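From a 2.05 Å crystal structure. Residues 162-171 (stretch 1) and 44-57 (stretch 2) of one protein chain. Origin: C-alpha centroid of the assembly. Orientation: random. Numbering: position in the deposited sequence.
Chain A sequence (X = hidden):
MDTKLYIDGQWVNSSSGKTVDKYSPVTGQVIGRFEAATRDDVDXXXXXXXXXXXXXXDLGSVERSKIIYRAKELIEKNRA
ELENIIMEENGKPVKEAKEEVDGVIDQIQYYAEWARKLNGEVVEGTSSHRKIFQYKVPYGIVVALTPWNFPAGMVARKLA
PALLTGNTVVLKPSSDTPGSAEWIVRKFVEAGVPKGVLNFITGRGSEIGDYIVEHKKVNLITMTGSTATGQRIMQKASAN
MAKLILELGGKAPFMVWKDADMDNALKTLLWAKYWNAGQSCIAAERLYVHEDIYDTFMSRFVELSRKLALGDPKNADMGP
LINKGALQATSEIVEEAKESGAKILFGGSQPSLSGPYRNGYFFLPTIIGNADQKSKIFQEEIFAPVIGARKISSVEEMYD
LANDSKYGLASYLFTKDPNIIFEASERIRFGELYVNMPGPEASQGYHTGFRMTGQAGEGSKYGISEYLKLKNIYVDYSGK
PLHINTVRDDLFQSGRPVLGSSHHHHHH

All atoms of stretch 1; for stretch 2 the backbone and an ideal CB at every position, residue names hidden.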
# COMPACT_ATOMS: atom_id res chain seq x y z
N ALA A 162 1.67 7.74 -18.74
CA ALA A 162 2.87 8.57 -18.85
C ALA A 162 2.57 10.04 -18.60
O ALA A 162 3.23 10.71 -17.75
CB ALA A 162 3.58 8.36 -20.20
N LEU A 163 1.52 10.51 -19.27
CA LEU A 163 1.09 11.89 -19.10
C LEU A 163 0.49 12.19 -17.73
O LEU A 163 0.76 13.23 -17.16
CB LEU A 163 0.10 12.27 -20.22
CG LEU A 163 0.74 12.30 -21.62
CD1 LEU A 163 -0.35 12.43 -22.70
CD2 LEU A 163 1.75 13.41 -21.85
N LEU A 164 -0.32 11.30 -17.17
CA LEU A 164 -0.97 11.56 -15.90
C LEU A 164 0.10 11.78 -14.84
O LEU A 164 -0.00 12.74 -14.06
CB LEU A 164 -1.93 10.43 -15.54
CG LEU A 164 -2.72 10.52 -14.24
CD1 LEU A 164 -1.93 10.24 -12.94
CD2 LEU A 164 -3.40 11.86 -14.17
N THR A 165 1.14 10.93 -14.88
CA THR A 165 2.23 11.00 -13.94
C THR A 165 3.20 12.16 -14.13
O THR A 165 4.10 12.31 -13.34
CB THR A 165 2.99 9.65 -13.89
OG1 THR A 165 3.43 9.27 -15.17
CG2 THR A 165 2.10 8.58 -13.31
N GLY A 166 3.04 12.97 -15.18
CA GLY A 166 3.83 14.19 -15.35
C GLY A 166 5.06 14.04 -16.25
O GLY A 166 5.90 14.91 -16.23
N ASN A 167 5.16 12.96 -17.03
CA ASN A 167 6.22 12.79 -17.98
C ASN A 167 5.82 13.45 -19.27
O ASN A 167 4.62 13.55 -19.55
CB ASN A 167 6.52 11.33 -18.29
CG ASN A 167 6.94 10.54 -17.05
OD1 ASN A 167 8.13 10.52 -16.67
ND2 ASN A 167 5.96 9.85 -16.42
N THR A 168 6.80 13.88 -20.06
CA THR A 168 6.56 14.38 -21.41
C THR A 168 6.86 13.22 -22.32
O THR A 168 7.56 12.26 -21.90
CB THR A 168 7.44 15.56 -21.78
OG1 THR A 168 8.79 15.20 -21.57
CG2 THR A 168 7.10 16.74 -20.89
N VAL A 169 6.31 13.26 -23.54
CA VAL A 169 6.24 12.05 -24.36
C VAL A 169 6.61 12.32 -25.83
O VAL A 169 6.14 13.30 -26.44
CB VAL A 169 4.83 11.41 -24.34
CG1 VAL A 169 4.76 10.21 -25.29
CG2 VAL A 169 4.38 11.05 -22.95
N VAL A 170 7.45 11.43 -26.36
CA VAL A 170 7.70 11.22 -27.80
C VAL A 170 7.20 9.82 -28.23
O VAL A 170 7.76 8.77 -27.80
CB VAL A 170 9.19 11.35 -28.16
CG1 VAL A 170 9.42 11.17 -29.66
CG2 VAL A 170 9.78 12.67 -27.67
N LEU A 171 6.13 9.82 -29.04
CA LEU A 171 5.50 8.61 -29.57
C LEU A 171 5.96 8.29 -31.02
O LEU A 171 5.90 9.16 -31.91
CB LEU A 171 3.96 8.75 -29.51
CG LEU A 171 3.10 7.67 -30.19
CD1 LEU A 171 3.13 6.33 -29.44
CD2 LEU A 171 1.67 8.12 -30.26
N UNK A 44 14.71 17.40 -32.43
CA UNK A 44 13.79 18.49 -32.09
C UNK A 44 12.65 18.01 -31.19
O UNK A 44 12.25 18.73 -30.26
CB UNK A 44 13.22 19.11 -33.36
N UNK A 45 12.13 16.80 -31.46
CA UNK A 45 11.03 16.27 -30.68
C UNK A 45 11.45 16.00 -29.23
O UNK A 45 10.75 16.42 -28.32
CB UNK A 45 10.50 14.99 -31.33
N UNK A 46 12.58 15.33 -29.03
CA UNK A 46 13.10 15.06 -27.70
C UNK A 46 13.45 16.35 -26.96
O UNK A 46 13.13 16.48 -25.79
CB UNK A 46 14.33 14.16 -27.79
N UNK A 47 14.11 17.27 -27.65
CA UNK A 47 14.34 18.67 -27.14
C UNK A 47 13.07 19.44 -26.74
O UNK A 47 13.05 20.04 -25.66
CB UNK A 47 15.06 19.49 -28.21
N UNK A 48 12.03 19.38 -27.54
CA UNK A 48 10.73 19.93 -27.11
C UNK A 48 10.18 19.24 -25.81
O UNK A 48 9.72 19.93 -24.90
CB UNK A 48 9.72 19.77 -28.25
N UNK A 49 10.24 17.92 -25.73
CA UNK A 49 9.87 17.21 -24.51
C UNK A 49 10.71 17.66 -23.31
O UNK A 49 10.15 17.89 -22.23
CB UNK A 49 10.02 15.70 -24.72
N UNK A 50 12.02 17.82 -23.48
CA UNK A 50 12.84 18.34 -22.37
C UNK A 50 12.42 19.74 -21.91
O UNK A 50 12.28 20.01 -20.72
CB UNK A 50 14.31 18.37 -22.79
N UNK A 51 12.25 20.63 -22.86
CA UNK A 51 11.89 21.99 -22.53
C UNK A 51 10.47 22.12 -21.96
O UNK A 51 10.23 23.00 -21.17
CB UNK A 51 12.03 22.87 -23.78
N UNK A 52 9.54 21.24 -22.29
CA UNK A 52 8.22 21.30 -21.69
C UNK A 52 8.14 20.63 -20.28
O UNK A 52 7.16 20.80 -19.60
CB UNK A 52 7.22 20.63 -22.64
N UNK A 53 9.17 19.89 -19.87
CA UNK A 53 9.09 18.98 -18.72
C UNK A 53 8.70 19.67 -17.42
O UNK A 53 7.72 19.26 -16.81
CB UNK A 53 10.43 18.28 -18.53
N UNK A 54 9.41 20.74 -17.05
CA UNK A 54 9.17 21.36 -15.73
C UNK A 54 7.78 21.95 -15.50
O UNK A 54 7.15 21.71 -14.46
CB UNK A 54 10.20 22.47 -15.52
N UNK A 55 7.30 22.65 -16.47
CA UNK A 55 5.95 23.21 -16.49
C UNK A 55 4.83 22.17 -16.56
O UNK A 55 3.73 22.41 -16.04
CB UNK A 55 5.82 24.16 -17.68
N UNK A 56 5.08 21.01 -17.21
CA UNK A 56 4.12 19.89 -17.16
C UNK A 56 4.16 19.21 -15.76
O UNK A 56 3.11 19.01 -15.13
CB UNK A 56 4.44 18.87 -18.26
N UNK A 57 5.34 18.90 -15.27
CA UNK A 57 5.45 18.41 -13.88
C UNK A 57 4.67 19.35 -12.90
O UNK A 57 3.81 18.91 -12.10
CB UNK A 57 6.92 18.32 -13.47

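Stretch 2 is a helix running nearly antiparallel to strand 168-171, at 161° with the axes 7.8 Å apart at closest. The strand alternates: Thr 168 and Val 170 point toward the helix, while Val 169 points away. The helix must therefore answer one threonine, one valine, and the turn at Gly 166 that leads into the strand.

Position 44 is out of reach of stretch 1, which sets no demand there; a long polar residue is as good as any, and it is Arg 44.

Position 45 points toward the strand, its ideal CB 4.3 Å from Val 170 CG1. A small apolar residue suits this spacing. Ala 45 sits there and makes that contact.

At 46 the CB leaves sideways, 4.8 Å from Val 170 CG2, so a longer aliphatic chain could reach along the valine; leucine, isoleucine or methionine would all serve. The residue is Ile 46, with chi1 m and chi2 t, and its CG1 packs 4.0 Å from Val 170 CG2.

Positions 47 and 48 meet nothing of stretch 1 within 5.5 Å of their ideal CBs. Any helix-compatible residue would do; they are Asp 47 and Ala 48.

The ideal CB at 49 comes closer to stretch 1 than any other in the helix: it is 3.4 Å from Thr 168 OG1 and 4.2 Å from Val 170 CG2. The CA of 49 lies 5.3 Å from Thr 168 CA. Glycine or alanine are the natural candidates, and Ala 49 takes the place. The close approach also brings its carbonyl within range of the threonine: Thr 168 OG1 donates a hydrogen bond to Ala 49 O at 3.1 Å, tying strand to helix through an acceptor that any residue here would carry.

Positions 50 and 51 point away and suit polar residues; Glu 50 and Asp 51 occupy them.

At 52 the CB points toward the strand, 4.3 Å from Thr 168 CG2. A small residue suffices, and Ala 52 makes that methyl contact.

Position 53 leaves sideways, 4.4 Å from Thr 168 CG2, with the Gly 166 turn beyond. A large apolar or aromatic side chain could span the gap. Phe 53, chi1 t, brings CE1 to 3.6 Å from Gly 166 O, while its CA lies 3.7 Å from Thr 168 CG2.

Positions 54 and 55, where the helix kinks, have nothing of stretch 1 within 5.5 Å of their ideal CBs, so the choice is open; they are Trp 54, pointing away, and Ala 55, out of reach.

Position 56 points toward stretch 1, facing Thr 168 CG2 and the carbonyls of Gly 166 and Asn 167. A large side chain with a donor is attractive. Trp 56 reaches across, NE1 3.1 Å from Asn 167 O, which lies at the ring edge near its plane, and CZ2 4.1 Å from Leu 163 CD2.

At 57 the CB goes sideways, 4.5 Å from Gly 166 O, so small or polar residues would be acceptable; the deposited residue is Asn 57. Its CA is 4.8 Å from Gly 166 CA; the backbone angles of Gly 166 would jam a CB against the preceding carbonyl O, which by itself calls for glycine.

Stretch 2 44-57: RAIDAAEDAFWAWN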
# COMPACT_ATOMS: atom_id res chain seq x y z
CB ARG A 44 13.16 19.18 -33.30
CG ARG A 44 14.09 20.06 -34.10
CD ARG A 44 13.37 21.13 -34.94
NE ARG A 44 12.12 20.71 -35.59
CZ ARG A 44 12.02 19.92 -36.67
NH1 ARG A 44 13.11 19.39 -37.28
NH2 ARG A 44 10.80 19.64 -37.16
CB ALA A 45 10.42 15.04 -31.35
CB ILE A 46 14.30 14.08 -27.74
CG1 ILE A 46 13.80 12.67 -28.05
CG2 ILE A 46 15.05 14.07 -26.41
CD1 ILE A 46 14.91 11.75 -28.49
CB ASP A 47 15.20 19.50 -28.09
CG ASP A 47 16.65 19.01 -28.17
OD1 ASP A 47 17.10 18.10 -27.43
OD2 ASP A 47 17.38 19.50 -29.01
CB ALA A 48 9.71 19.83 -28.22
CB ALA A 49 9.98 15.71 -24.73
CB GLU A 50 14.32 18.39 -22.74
CG GLU A 50 15.24 18.79 -21.59
CD GLU A 50 16.71 18.79 -22.00
OE1 GLU A 50 17.02 19.33 -23.05
OE2 GLU A 50 17.58 18.22 -21.30
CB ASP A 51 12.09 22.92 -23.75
CG ASP A 51 13.58 22.96 -24.26
OD1 ASP A 51 14.54 22.62 -23.52
OD2 ASP A 51 13.76 23.34 -25.44
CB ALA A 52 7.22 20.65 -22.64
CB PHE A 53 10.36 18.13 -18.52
CG PHE A 53 10.37 17.37 -17.19
CD1 PHE A 53 9.50 16.32 -17.00
CD2 PHE A 53 11.16 17.78 -16.12
CE1 PHE A 53 9.44 15.65 -15.78
CE2 PHE A 53 11.11 17.10 -14.89
CZ PHE A 53 10.24 16.03 -14.73
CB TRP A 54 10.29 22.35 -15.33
CG TRP A 54 11.43 21.60 -14.79
CD1 TRP A 54 12.64 21.39 -15.38
CD2 TRP A 54 11.43 20.84 -13.56
NE1 TRP A 54 13.42 20.57 -14.57
CE2 TRP A 54 12.70 20.22 -13.46
CE3 TRP A 54 10.47 20.61 -12.56
CZ2 TRP A 54 13.05 19.40 -12.38
CZ3 TRP A 54 10.81 19.79 -11.48
CH2 TRP A 54 12.10 19.19 -11.40
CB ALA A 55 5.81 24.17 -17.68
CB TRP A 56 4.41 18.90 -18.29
CG TRP A 56 3.42 17.80 -18.53
CD1 TRP A 56 3.68 16.45 -18.48
CD2 TRP A 56 2.03 17.91 -18.85
NE1 TRP A 56 2.57 15.73 -18.78
CE2 TRP A 56 1.54 16.59 -19.01
CE3 TRP A 56 1.16 18.99 -19.04
CZ2 TRP A 56 0.21 16.31 -19.33
CZ3 TRP A 56 -0.17 18.71 -19.39
CH2 TRP A 56 -0.63 17.36 -19.51
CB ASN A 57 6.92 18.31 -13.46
CG ASN A 57 7.09 17.81 -12.01
OD1 ASN A 57 6.92 16.66 -11.74
ND2 ASN A 57 7.35 18.69 -11.11
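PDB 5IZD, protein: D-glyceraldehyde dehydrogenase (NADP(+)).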